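Local coordinates for protein oxidoreductase (Ralstonia eutropha, PDB 3HJ9) that binds flavin mononucleotide and probably works as an FMN-dependent oxidoreductase of the nitroreductase family, at residues T92-V96 against A163-M167. Sequence-based numbering, arbitrary orientation.
Sequences TVIDV and AAGAM
Residues 94-96 are extended strand, entered through a loop; residues 163-167 are regular helix, with Met167 N hydrogen-bonded to Ala163 O (3.1 Å). The short axes run 9.6 Å apart at closest and cross at -37°, N-to-C directions broadly alike. Ile94 and Ala164 set the register, with CA atoms 6.5 Å apart. Val93 sits in the loop before the strand, Val93 CG2 4.0 Å from Ala163 CB. Ile94 points at the helix in the mm rotamer and gives the largest share of the contact, followed by Met167. Ile94 CG1 lies 4.0 Å from Ala163 CB, its CD1 4.2 Å from Ala164 CB, and its CG2 3.5 Å from SE of Met167, modelled as selenomethionine. Asp95 points away and forms a salt bridge with Arg147. Val96 turns back toward the helix, placing CG2 3.8 Å from Met167 CE. Phe141, on the neighbouring strand, extends this apolar layer. The side chain of Ala163 is also about 4 Å from the bound FMN. This is helix-on-sheet packing beside the flavin site, in the alpha+beta fold of the nitroreductase family.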
# COMPACT_ATOMS: atom_id res chain seq x y z
N THR A 92 -8.28 -10.63 8.56
CA THR A 92 -7.36 -10.92 7.48
C THR A 92 -8.16 -10.87 6.20
O THR A 92 -8.68 -11.87 5.76
CB THR A 92 -6.70 -12.32 7.65
OG1 THR A 92 -6.24 -12.48 8.99
CG2 THR A 92 -5.53 -12.49 6.64
N VAL A 93 -8.29 -9.71 5.59
CA VAL A 93 -9.12 -9.61 4.38
C VAL A 93 -8.40 -10.12 3.11
O VAL A 93 -9.07 -10.59 2.19
CB VAL A 93 -9.72 -8.19 4.20
CG1 VAL A 93 -10.61 -7.86 5.44
CG2 VAL A 93 -8.61 -7.10 3.92
N ILE A 94 -7.07 -10.05 3.10
CA ILE A 94 -6.25 -10.47 1.97
C ILE A 94 -5.41 -11.72 2.32
O ILE A 94 -4.75 -11.74 3.33
CB ILE A 94 -5.29 -9.32 1.50
CG1 ILE A 94 -6.09 -8.11 0.96
CG2 ILE A 94 -4.30 -9.77 0.44
CD1 ILE A 94 -6.98 -8.41 -0.29
N ASP A 95 -5.48 -12.73 1.44
CA ASP A 95 -4.67 -13.93 1.49
C ASP A 95 -3.70 -13.79 0.32
O ASP A 95 -4.09 -13.39 -0.79
CB ASP A 95 -5.49 -15.21 1.29
CG ASP A 95 -6.40 -15.54 2.47
OD1 ASP A 95 -6.11 -15.14 3.63
OD2 ASP A 95 -7.43 -16.21 2.24
N VAL A 96 -2.45 -14.14 0.55
CA VAL A 96 -1.44 -14.05 -0.45
C VAL A 96 -1.19 -15.42 -1.01
O VAL A 96 -0.88 -16.35 -0.28
CB VAL A 96 -0.15 -13.42 0.09
CG1 VAL A 96 0.90 -13.44 -1.00
CG2 VAL A 96 -0.42 -12.01 0.55
N ALA A 163 -5.44 -2.47 1.55
CA ALA A 163 -4.74 -3.57 2.26
C ALA A 163 -3.80 -4.29 1.30
O ALA A 163 -2.62 -4.42 1.61
CB ALA A 163 -5.75 -4.58 2.86
N ALA A 164 -4.30 -4.69 0.12
CA ALA A 164 -3.45 -5.32 -0.91
C ALA A 164 -2.29 -4.40 -1.38
O ALA A 164 -1.14 -4.86 -1.53
CB ALA A 164 -4.27 -5.82 -2.09
N GLY A 165 -2.58 -3.10 -1.54
CA GLY A 165 -1.59 -2.11 -1.88
C GLY A 165 -0.45 -1.99 -0.87
O GLY A 165 0.70 -1.87 -1.24
N ALA A 166 -0.81 -1.97 0.41
CA ALA A 166 0.14 -1.89 1.52
C ALA A 166 1.03 -3.11 1.54
O ALA A 166 2.24 -2.99 1.68
CB ALA A 166 -0.58 -1.77 2.83
N MSE A 167 0.42 -4.27 1.34
CA MSE A 167 1.16 -5.54 1.36
C MSE A 167 2.08 -5.64 0.16
O MSE A 167 3.25 -6.06 0.27
CB MSE A 167 0.20 -6.72 1.38
CG MSE A 167 -0.64 -6.72 2.63
SE MSE A 167 -2.21 -7.85 2.42
CE MSE A 167 -1.55 -9.47 3.16